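PDB 3SHP: putative acetyltransferase Sthe_0691 from Sphaerobacter thermophilus, which is a putative acetyltransferase that probably transfers an acetyl group from acetyl-CoA to an acceptor not yet identified. Local coordinates for residues M4-L16 / L101-L113. Residues are numbered along the deposited sequence; the frame is centred on the assembly and turned at random.
Sequences MQAVYLTGPTVYL and LRAEALELVVPWL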
# COMPACT_ATOMS: atom_id res chain seq x y z
N MSE A 4 -22.37 -28.38 14.60
CA MSE A 4 -21.92 -28.44 13.17
C MSE A 4 -20.77 -29.43 12.87
O MSE A 4 -20.44 -29.70 11.70
CB MSE A 4 -21.59 -27.05 12.66
CG MSE A 4 -22.76 -26.37 11.93
SE MSE A 4 -22.13 -25.79 10.17
CE MSE A 4 -20.23 -25.57 10.63
N GLN A 5 -20.18 -29.98 13.92
CA GLN A 5 -19.27 -31.13 13.84
C GLN A 5 -19.91 -32.40 13.21
O GLN A 5 -19.19 -33.29 12.75
CB GLN A 5 -18.68 -31.45 15.23
CG GLN A 5 -19.66 -31.96 16.32
CD GLN A 5 -20.71 -30.92 16.75
OE1 GLN A 5 -20.39 -29.75 17.01
NE2 GLN A 5 -21.97 -31.36 16.82
N ALA A 6 -21.24 -32.48 13.20
CA ALA A 6 -21.93 -33.67 12.66
C ALA A 6 -22.26 -33.56 11.15
O ALA A 6 -22.64 -34.55 10.54
CB ALA A 6 -23.21 -34.03 13.49
N VAL A 7 -22.07 -32.38 10.58
CA VAL A 7 -22.44 -32.14 9.20
C VAL A 7 -21.67 -33.05 8.24
O VAL A 7 -20.45 -33.10 8.26
CB VAL A 7 -22.21 -30.68 8.80
CG1 VAL A 7 -22.67 -30.44 7.38
CG2 VAL A 7 -22.97 -29.76 9.75
N TYR A 8 -22.41 -33.79 7.42
CA TYR A 8 -21.81 -34.59 6.36
C TYR A 8 -22.78 -34.61 5.18
O TYR A 8 -23.80 -35.30 5.22
CB TYR A 8 -21.47 -36.01 6.82
CG TYR A 8 -20.83 -36.83 5.72
CD1 TYR A 8 -19.51 -36.56 5.29
CD2 TYR A 8 -21.54 -37.82 5.06
CE1 TYR A 8 -18.93 -37.29 4.24
CE2 TYR A 8 -20.97 -38.56 4.01
CZ TYR A 8 -19.67 -38.29 3.60
OH TYR A 8 -19.12 -39.03 2.57
N LEU A 9 -22.44 -33.87 4.13
CA LEU A 9 -23.32 -33.63 3.02
C LEU A 9 -22.51 -34.01 1.80
O LEU A 9 -21.57 -33.30 1.42
CB LEU A 9 -23.71 -32.15 2.93
CG LEU A 9 -24.18 -31.43 4.20
CD1 LEU A 9 -24.47 -29.99 3.90
CD2 LEU A 9 -25.42 -32.07 4.82
N THR A 10 -22.86 -35.14 1.19
CA THR A 10 -22.05 -35.62 0.08
C THR A 10 -22.84 -35.78 -1.21
O THR A 10 -24.02 -36.16 -1.19
CB THR A 10 -21.34 -36.93 0.42
OG1 THR A 10 -20.51 -37.29 -0.68
CG2 THR A 10 -22.34 -38.04 0.72
N GLY A 11 -22.18 -35.44 -2.31
CA GLY A 11 -22.74 -35.67 -3.63
C GLY A 11 -21.81 -36.59 -4.39
O GLY A 11 -20.91 -37.17 -3.80
N PRO A 12 -22.00 -36.68 -5.72
CA PRO A 12 -21.19 -37.56 -6.60
C PRO A 12 -19.70 -37.16 -6.66
O PRO A 12 -18.84 -38.03 -6.88
CB PRO A 12 -21.84 -37.38 -7.98
CG PRO A 12 -23.25 -36.95 -7.67
CD PRO A 12 -23.07 -36.02 -6.47
N THR A 13 -19.40 -35.89 -6.44
CA THR A 13 -18.05 -35.37 -6.65
C THR A 13 -17.41 -34.79 -5.40
O THR A 13 -16.22 -35.01 -5.16
CB THR A 13 -18.04 -34.28 -7.73
OG1 THR A 13 -18.75 -34.77 -8.86
CG2 THR A 13 -16.64 -34.00 -8.16
N VAL A 14 -18.19 -34.03 -4.63
CA VAL A 14 -17.68 -33.37 -3.44
C VAL A 14 -18.50 -33.69 -2.19
O VAL A 14 -19.65 -34.10 -2.28
CB VAL A 14 -17.64 -31.83 -3.61
CG1 VAL A 14 -16.83 -31.42 -4.88
CG2 VAL A 14 -19.06 -31.26 -3.62
N TYR A 15 -17.90 -33.46 -1.03
CA TYR A 15 -18.67 -33.46 0.19
C TYR A 15 -18.31 -32.26 1.02
O TYR A 15 -17.25 -31.67 0.84
CB TYR A 15 -18.53 -34.75 0.98
CG TYR A 15 -17.18 -35.07 1.55
CD1 TYR A 15 -16.86 -34.75 2.88
CD2 TYR A 15 -16.24 -35.76 0.80
CE1 TYR A 15 -15.62 -35.07 3.42
CE2 TYR A 15 -15.02 -36.09 1.32
CZ TYR A 15 -14.71 -35.74 2.63
OH TYR A 15 -13.46 -36.10 3.12
N LEU A 16 -19.24 -31.89 1.90
CA LEU A 16 -19.10 -30.76 2.78
C LEU A 16 -19.01 -31.28 4.20
O LEU A 16 -19.74 -32.20 4.60
CB LEU A 16 -20.30 -29.81 2.65
CG LEU A 16 -20.29 -28.79 1.48
CD1 LEU A 16 -19.82 -29.37 0.18
CD2 LEU A 16 -21.68 -28.24 1.29
N LEU A 101 -18.13 -27.66 -9.38
CA LEU A 101 -17.97 -28.09 -8.00
C LEU A 101 -18.69 -27.15 -7.04
O LEU A 101 -19.32 -27.61 -6.09
CB LEU A 101 -16.48 -28.21 -7.64
CG LEU A 101 -15.65 -29.19 -8.50
CD1 LEU A 101 -14.22 -29.25 -8.05
CD2 LEU A 101 -16.20 -30.56 -8.43
N ARG A 102 -18.60 -25.84 -7.27
CA ARG A 102 -19.44 -24.86 -6.54
C ARG A 102 -20.94 -25.16 -6.65
O ARG A 102 -21.65 -25.11 -5.66
CB ARG A 102 -19.19 -23.43 -7.04
CG ARG A 102 -19.75 -22.34 -6.06
CD ARG A 102 -19.48 -20.92 -6.55
NE ARG A 102 -19.43 -20.92 -8.00
CZ ARG A 102 -18.37 -20.53 -8.71
NH1 ARG A 102 -17.30 -20.02 -8.11
NH2 ARG A 102 -18.41 -20.62 -10.03
N ALA A 103 -21.40 -25.46 -7.85
CA ALA A 103 -22.80 -25.74 -8.09
C ALA A 103 -23.26 -26.98 -7.30
O ALA A 103 -24.31 -26.97 -6.68
CB ALA A 103 -23.06 -25.94 -9.57
N GLU A 104 -22.45 -28.03 -7.31
CA GLU A 104 -22.75 -29.24 -6.54
C GLU A 104 -22.81 -28.91 -5.05
O GLU A 104 -23.71 -29.34 -4.36
CB GLU A 104 -21.75 -30.37 -6.82
CG GLU A 104 -22.10 -31.65 -6.07
CD GLU A 104 -21.31 -32.87 -6.53
OE1 GLU A 104 -21.20 -33.09 -7.76
OE2 GLU A 104 -20.81 -33.62 -5.67
N ALA A 105 -21.85 -28.11 -4.58
CA ALA A 105 -21.81 -27.71 -3.18
C ALA A 105 -23.10 -26.96 -2.79
O ALA A 105 -23.62 -27.15 -1.69
CB ALA A 105 -20.60 -26.85 -2.91
N LEU A 106 -23.59 -26.12 -3.68
CA LEU A 106 -24.83 -25.38 -3.41
C LEU A 106 -26.02 -26.34 -3.36
O LEU A 106 -26.90 -26.20 -2.49
CB LEU A 106 -25.06 -24.29 -4.45
CG LEU A 106 -26.32 -23.41 -4.26
CD1 LEU A 106 -26.39 -22.84 -2.85
CD2 LEU A 106 -26.30 -22.26 -5.24
N GLU A 107 -26.05 -27.32 -4.27
CA GLU A 107 -27.09 -28.36 -4.25
C GLU A 107 -27.13 -29.09 -2.92
O GLU A 107 -28.20 -29.44 -2.44
CB GLU A 107 -26.87 -29.40 -5.36
CG GLU A 107 -27.14 -28.87 -6.75
CD GLU A 107 -26.87 -29.90 -7.85
OE1 GLU A 107 -26.10 -30.87 -7.65
OE2 GLU A 107 -27.45 -29.71 -8.94
N LEU A 108 -25.96 -29.33 -2.34
CA LEU A 108 -25.83 -30.06 -1.09
C LEU A 108 -26.24 -29.24 0.11
O LEU A 108 -26.95 -29.74 0.96
CB LEU A 108 -24.40 -30.58 -0.88
CG LEU A 108 -23.88 -31.47 -2.03
CD1 LEU A 108 -22.49 -31.94 -1.74
CD2 LEU A 108 -24.81 -32.66 -2.31
N VAL A 109 -25.79 -27.99 0.17
CA VAL A 109 -25.94 -27.19 1.38
C VAL A 109 -27.37 -26.64 1.56
O VAL A 109 -27.83 -26.53 2.69
CB VAL A 109 -24.87 -26.05 1.47
CG1 VAL A 109 -25.23 -24.89 0.58
CG2 VAL A 109 -24.72 -25.56 2.91
N VAL A 110 -28.07 -26.33 0.47
CA VAL A 110 -29.42 -25.73 0.58
C VAL A 110 -30.46 -26.63 1.27
O VAL A 110 -31.12 -26.20 2.23
CB VAL A 110 -29.94 -25.16 -0.78
CG1 VAL A 110 -31.43 -24.70 -0.66
CG2 VAL A 110 -29.08 -23.99 -1.20
N PRO A 111 -30.59 -27.90 0.83
CA PRO A 111 -31.61 -28.70 1.51
C PRO A 111 -31.30 -28.88 3.00
O PRO A 111 -32.24 -28.93 3.83
CB PRO A 111 -31.55 -30.06 0.80
CG PRO A 111 -30.82 -29.80 -0.49
CD PRO A 111 -29.87 -28.68 -0.19
N TRP A 112 -30.01 -28.99 3.35
CA TRP A 112 -29.57 -29.05 4.74
C TRP A 112 -30.00 -27.78 5.50
O TRP A 112 -30.50 -27.86 6.63
CB TRP A 112 -28.05 -29.28 4.85
CG TRP A 112 -27.52 -29.06 6.24
CD1 TRP A 112 -27.75 -29.84 7.34
CD2 TRP A 112 -26.68 -27.98 6.69
NE1 TRP A 112 -27.11 -29.32 8.44
CE2 TRP A 112 -26.44 -28.18 8.07
CE3 TRP A 112 -26.09 -26.87 6.06
CZ2 TRP A 112 -25.65 -27.31 8.84
CZ3 TRP A 112 -25.31 -26.00 6.83
CH2 TRP A 112 -25.11 -26.22 8.21
N LEU A 113 -29.83 -26.62 4.87
CA LEU A 113 -30.20 -25.34 5.47
C LEU A 113 -31.71 -25.23 5.72
O LEU A 113 -32.13 -24.77 6.79
CB LEU A 113 -29.70 -24.15 4.61
CG LEU A 113 -28.23 -23.72 4.76
CD1 LEU A 113 -27.92 -22.49 3.89
CD2 LEU A 113 -27.81 -23.43 6.20
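E104 and L108 of helix 101-113 face the hairpin of strands 9-10 and 14-16; the axis of strand 14-16 passes 8.6 Å from that of the helix at a crossing angle of -42°. E104 reaches out to the hairpin turn with CG anti to the backbone N (chi1 -178°) and the chain extended beyond, and OE2 takes two backbone N-H groups. T13 N meets the syn lone pair of E104 OE2 at 2.8 Å. V14 N, also 2.8 Å from E104 OE2, comes in from above the carboxylate plane in a nearly straight bond (169°). An alanine in place of E104 would probably leave both amides without this acceptor and the turn freer to shift. Beside the carboxylate, CD2 of L101 presses on T13 CG2 at 3.5 Å, a tight fit, and touches V14 CG1. L108 lays CD1 against the hairpin backbone, 3.6 Å from G11 N, and meets V14 CG2, while L16 rests CD1 on A105 CB and CD2 on V109 CB. L9 straddles W112 CB with both methyls, crossing the side chain at about a right angle. V7 touches W112 CZ2 with CG2 at 3.7 Å and holds CG1 over one face of the ring, and the selenium of selenomethionine M4 approaches obliquely, 3.6 Å from W112 CH2, a Met-aromatic contact at a poorly ordered end. The helix, the beta-alpha-beta crossover between parallel strands 84-91 and 121-127, packs across the N-terminal hairpin, consistent with a GNAT-type fold; A105 touches I64 of strand 58-66, and L106 meets strand 84-91 and helix 131-139.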